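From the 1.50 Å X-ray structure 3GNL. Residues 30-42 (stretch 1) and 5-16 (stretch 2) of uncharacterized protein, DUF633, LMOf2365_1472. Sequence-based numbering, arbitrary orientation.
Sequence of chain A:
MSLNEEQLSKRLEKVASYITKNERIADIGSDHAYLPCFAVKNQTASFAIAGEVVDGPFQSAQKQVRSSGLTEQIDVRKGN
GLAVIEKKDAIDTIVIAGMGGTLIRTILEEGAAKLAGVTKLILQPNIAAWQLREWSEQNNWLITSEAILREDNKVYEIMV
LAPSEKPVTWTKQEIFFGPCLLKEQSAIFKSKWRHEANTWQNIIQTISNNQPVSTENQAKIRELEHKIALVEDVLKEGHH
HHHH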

# COMPACT_ATOMS: atom_id res chain seq x y z
N SER A 30 -9.46 -8.67 -2.20
CA SER A 30 -10.17 -8.28 -0.97
C SER A 30 -10.06 -9.35 0.11
O SER A 30 -10.21 -10.56 -0.16
CB SER A 30 -11.64 -8.12 -1.33
OG SER A 30 -12.34 -7.57 -0.25
N ASP A 31 -9.82 -8.92 1.34
CA ASP A 31 -9.77 -9.82 2.46
C ASP A 31 -11.20 -10.17 2.89
O ASP A 31 -11.78 -9.40 3.66
CB ASP A 31 -9.00 -9.13 3.60
CG ASP A 31 -8.72 -10.05 4.76
OD1 ASP A 31 -9.25 -11.19 4.79
OD2 ASP A 31 -7.97 -9.61 5.67
N HIS A 32 -11.76 -11.29 2.40
CA HIS A 32 -13.14 -11.69 2.71
C HIS A 32 -14.24 -10.65 2.40
O HIS A 32 -15.38 -10.82 2.84
CB HIS A 32 -13.29 -12.15 4.15
CG HIS A 32 -12.51 -13.39 4.48
ND1 HIS A 32 -11.14 -13.42 4.54
CD2 HIS A 32 -12.93 -14.64 4.80
CE1 HIS A 32 -10.73 -14.64 4.86
NE2 HIS A 32 -11.80 -15.40 5.04
N ALA A 33 -13.92 -9.64 1.57
CA ALA A 33 -14.84 -8.54 1.31
C ALA A 33 -15.21 -7.82 2.62
O ALA A 33 -16.24 -7.13 2.62
CB ALA A 33 -16.10 -9.06 0.60
N TYR A 34 -14.42 -7.96 3.68
CA TYR A 34 -14.74 -7.28 4.94
C TYR A 34 -14.80 -5.77 4.72
O TYR A 34 -15.77 -5.09 5.18
CB TYR A 34 -13.70 -7.53 6.04
CG TYR A 34 -13.61 -8.92 6.59
CD1 TYR A 34 -14.75 -9.68 6.81
CD2 TYR A 34 -12.37 -9.47 6.91
CE1 TYR A 34 -14.66 -10.98 7.35
CE2 TYR A 34 -12.27 -10.77 7.43
CZ TYR A 34 -13.43 -11.50 7.62
OH TYR A 34 -13.34 -12.77 8.14
N LEU A 35 -13.78 -5.24 4.05
CA LEU A 35 -13.72 -3.79 3.83
C LEU A 35 -14.87 -3.27 2.95
O LEU A 35 -15.54 -2.30 3.35
CB LEU A 35 -12.31 -3.38 3.36
CG LEU A 35 -12.11 -1.91 2.99
CD1 LEU A 35 -10.65 -1.49 3.23
CD2 LEU A 35 -12.55 -1.57 1.61
N PRO A 36 -15.18 -3.91 1.82
CA PRO A 36 -16.35 -3.50 1.01
C PRO A 36 -17.61 -3.56 1.81
O PRO A 36 -18.44 -2.64 1.71
CB PRO A 36 -16.37 -4.53 -0.10
CG PRO A 36 -14.91 -4.93 -0.28
CD PRO A 36 -14.34 -4.89 1.12
N CYS A 37 -17.80 -4.59 2.62
CA CYS A 37 -19.05 -4.67 3.41
C CYS A 37 -19.10 -3.53 4.40
O CYS A 37 -20.15 -2.90 4.54
CB CYS A 37 -19.19 -6.01 4.11
SG CYS A 37 -19.55 -7.44 2.96
N PHE A 38 -17.99 -3.27 5.08
CA PHE A 38 -17.94 -2.20 6.10
C PHE A 38 -18.24 -0.84 5.44
O PHE A 38 -19.00 -0.05 6.02
CB PHE A 38 -16.56 -2.19 6.71
CG PHE A 38 -16.26 -1.01 7.59
CD1 PHE A 38 -16.59 -1.05 8.93
CD2 PHE A 38 -15.57 0.08 7.08
CE1 PHE A 38 -16.27 0.03 9.80
CE2 PHE A 38 -15.23 1.16 7.94
CZ PHE A 38 -15.58 1.12 9.29
N ALA A 39 -17.70 -0.60 4.25
CA ALA A 39 -17.81 0.70 3.62
C ALA A 39 -19.19 0.90 3.01
O ALA A 39 -19.73 2.03 2.98
CB ALA A 39 -16.74 0.90 2.63
N VAL A 40 -19.79 -0.17 2.50
CA VAL A 40 -21.15 -0.04 1.97
C VAL A 40 -22.12 0.18 3.14
O VAL A 40 -23.00 1.06 3.08
CB VAL A 40 -21.52 -1.27 1.11
CG1 VAL A 40 -23.05 -1.32 0.82
CG2 VAL A 40 -20.74 -1.22 -0.18
N LYS A 41 -21.94 -0.58 4.20
CA LYS A 41 -22.85 -0.57 5.35
C LYS A 41 -22.87 0.79 5.99
O LYS A 41 -23.94 1.32 6.33
CB LYS A 41 -22.44 -1.61 6.38
CG LYS A 41 -23.10 -2.95 6.18
CD LYS A 41 -24.45 -3.01 6.90
CE LYS A 41 -24.64 -4.34 7.65
NZ LYS A 41 -24.44 -5.57 6.79
N ASN A 42 -21.69 1.37 6.15
CA ASN A 42 -21.62 2.62 6.86
C ASN A 42 -21.82 3.82 5.94
O ASN A 42 -21.76 4.96 6.41
CB ASN A 42 -20.37 2.69 7.74
CG ASN A 42 -19.08 2.92 6.96
OD1 ASN A 42 -19.07 3.22 5.75
ND2 ASN A 42 -17.95 2.82 7.69
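Stretch 2 5-16: EEQLSKRLEKVA

Stretch 2 reaches stretch 1 first as an extended segment and then as a helix. E5 to L8 run in an open conformation, with psi between 138° and 155°, and the helix 10-16 follows. It crosses helix 34-41 at -49°, the two N-to-C directions 49° apart and the axes 10.2 Å apart at closest approach. The backbones come near at two places: the CA atoms of Y34 and L8 are 7.1 Å apart, those of L35 and A16 6.5 Å.

No backbone hydrogen bond joins the stretches; those within each hold its helix and, in stretch 1, the turn. In stretch 2, S9 caps the helix: its OG accepts from L12 N at 3.0 Å, while S9 O receives E13 N at 2.8 Å and opens the ladder that runs to A16 N on L12 O at 2.9 Å. In stretch 1, a type I' turn from D31 to Y34 leads into the helix, closed by Y34 N to D31 O at 3.0 Å, with H32 and A33 both at positive phi. A33 holds the N-cap position, and the i to i+4 bonds run from C37 N on A33 O, 3.0 Å, to N42 N on F38 O, also 3.0 Å.

The middle of the contact is apolar. L8 lies between Y34 and F38: its CD2 is 3.6 Å from Y34 CB, and its CD1 sits over one face of the F38 ring, 3.8 Å from the ring centroid and 20° off the normal, a CH-pi contact. A16 offers only a methyl group, and its CB lies 3.7 Å from F38 CE2. L35 starts sideways, but its t, t rotamer brings the end of the chain inward, placing CD1 3.5 Å from V15 CG1 and 4.0 Å from A16 CB.

Charges close the two ends. D31 divides its carboxylate: OD1 accepts from H32 ND1 at 2.9 Å within the turn, and OD2 faces the edge of the R11 guanidinium, 3.7 Å from NH2, a long salt bridge rather than a tight pair. R11 NH1 finds its hydrogen bond elsewhere in the structure. At the other end, K41 NZ gives E5 OE2 a weak hydrogen bond of 3.3 Å within a salt bridge; both atoms have further hydrogen bonds elsewhere in the structure, so neither depends on this pairing alone. The rule to read here is that the helices and the turn keep their backbone hydrogen bonds within their own stretch, apolar side chains fill the centre, and loose charge pairs flank it.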

# COMPACT_ATOMS: atom_id res chain seq x y z
N GLU A 5 -21.90 -8.54 12.45
CA GLU A 5 -20.69 -8.14 11.67
C GLU A 5 -19.47 -8.06 12.59
O GLU A 5 -19.57 -7.56 13.71
CB GLU A 5 -20.91 -6.78 11.00
CG GLU A 5 -20.28 -6.64 9.61
CD GLU A 5 -21.22 -7.05 8.47
OE1 GLU A 5 -21.89 -8.10 8.59
OE2 GLU A 5 -21.29 -6.32 7.45
N GLU A 6 -18.33 -8.56 12.11
CA GLU A 6 -17.08 -8.44 12.85
C GLU A 6 -16.46 -7.04 12.65
O GLU A 6 -16.61 -6.41 11.59
CB GLU A 6 -16.09 -9.51 12.41
CG GLU A 6 -16.48 -10.94 12.74
CD GLU A 6 -15.25 -11.82 12.88
OE1 GLU A 6 -14.82 -12.43 11.88
OE2 GLU A 6 -14.69 -11.85 14.00
N GLN A 7 -15.75 -6.57 13.66
CA GLN A 7 -14.98 -5.34 13.58
C GLN A 7 -13.77 -5.53 12.64
O GLN A 7 -13.16 -6.60 12.61
CB GLN A 7 -14.56 -4.98 15.01
CG GLN A 7 -13.49 -3.92 15.19
CD GLN A 7 -13.13 -3.73 16.66
OE1 GLN A 7 -13.96 -3.97 17.54
NE2 GLN A 7 -11.90 -3.31 16.93
N LEU A 8 -13.42 -4.51 11.85
CA LEU A 8 -12.23 -4.62 10.99
C LEU A 8 -10.96 -4.62 11.82
O LEU A 8 -10.92 -4.05 12.93
CB LEU A 8 -12.13 -3.44 10.02
CG LEU A 8 -13.15 -3.32 8.89
CD1 LEU A 8 -12.86 -2.10 8.03
CD2 LEU A 8 -13.21 -4.56 8.02
N SER A 9 -9.89 -5.22 11.28
CA SER A 9 -8.57 -5.02 11.86
C SER A 9 -8.21 -3.52 11.83
O SER A 9 -8.77 -2.76 11.02
CB SER A 9 -7.49 -5.80 11.08
OG SER A 9 -7.34 -5.28 9.77
N LYS A 10 -7.26 -3.10 12.67
CA LYS A 10 -6.84 -1.70 12.68
C LYS A 10 -6.26 -1.32 11.33
O LYS A 10 -6.42 -0.20 10.85
CB LYS A 10 -5.82 -1.43 13.80
CG LYS A 10 -6.42 -1.59 15.16
CD LYS A 10 -7.18 -0.32 15.56
CE LYS A 10 -7.46 -0.30 17.08
NZ LYS A 10 -8.68 -1.11 17.36
N ARG A 11 -5.57 -2.27 10.71
CA ARG A 11 -5.00 -2.06 9.37
C ARG A 11 -6.11 -1.77 8.35
O ARG A 11 -6.04 -0.78 7.58
CB ARG A 11 -4.18 -3.30 8.95
CG ARG A 11 -3.56 -3.22 7.56
CD ARG A 11 -2.84 -4.52 7.25
NE ARG A 11 -3.80 -5.62 7.18
CZ ARG A 11 -4.34 -6.09 6.06
NH1 ARG A 11 -4.04 -5.57 4.88
NH2 ARG A 11 -5.24 -7.08 6.12
N LEU A 12 -7.12 -2.64 8.30
CA LEU A 12 -8.19 -2.43 7.33
C LEU A 12 -9.08 -1.28 7.68
O LEU A 12 -9.59 -0.64 6.77
CB LEU A 12 -8.99 -3.72 7.08
CG LEU A 12 -8.19 -4.79 6.32
CD1 LEU A 12 -9.07 -6.07 6.33
CD2 LEU A 12 -7.80 -4.38 4.91
N GLU A 13 -9.23 -0.97 8.96
CA GLU A 13 -9.99 0.18 9.40
C GLU A 13 -9.29 1.45 8.90
O GLU A 13 -9.95 2.39 8.39
CB GLU A 13 -10.09 0.19 10.92
CG GLU A 13 -10.89 1.39 11.47
CD GLU A 13 -11.10 1.30 12.97
OE1 GLU A 13 -10.11 1.30 13.73
OE2 GLU A 13 -12.27 1.19 13.40
N LYS A 14 -7.97 1.47 8.98
CA LYS A 14 -7.24 2.65 8.52
C LYS A 14 -7.39 2.81 7.03
O LYS A 14 -7.61 3.91 6.54
CB LYS A 14 -5.76 2.66 9.00
CG LYS A 14 -5.04 3.99 8.72
CD LYS A 14 -5.75 5.13 9.48
CE LYS A 14 -4.89 6.37 9.56
NZ LYS A 14 -5.67 7.44 10.27
N VAL A 15 -7.28 1.69 6.28
CA VAL A 15 -7.45 1.73 4.85
C VAL A 15 -8.86 2.30 4.50
O VAL A 15 -8.97 3.19 3.64
CB VAL A 15 -7.23 0.31 4.25
CG1 VAL A 15 -7.68 0.27 2.83
CG2 VAL A 15 -5.75 -0.10 4.36
N ALA A 16 -9.89 1.75 5.15
CA ALA A 16 -11.30 2.15 4.95
C ALA A 16 -11.53 3.61 5.29
O ALA A 16 -12.42 4.23 4.71
CB ALA A 16 -12.21 1.26 5.76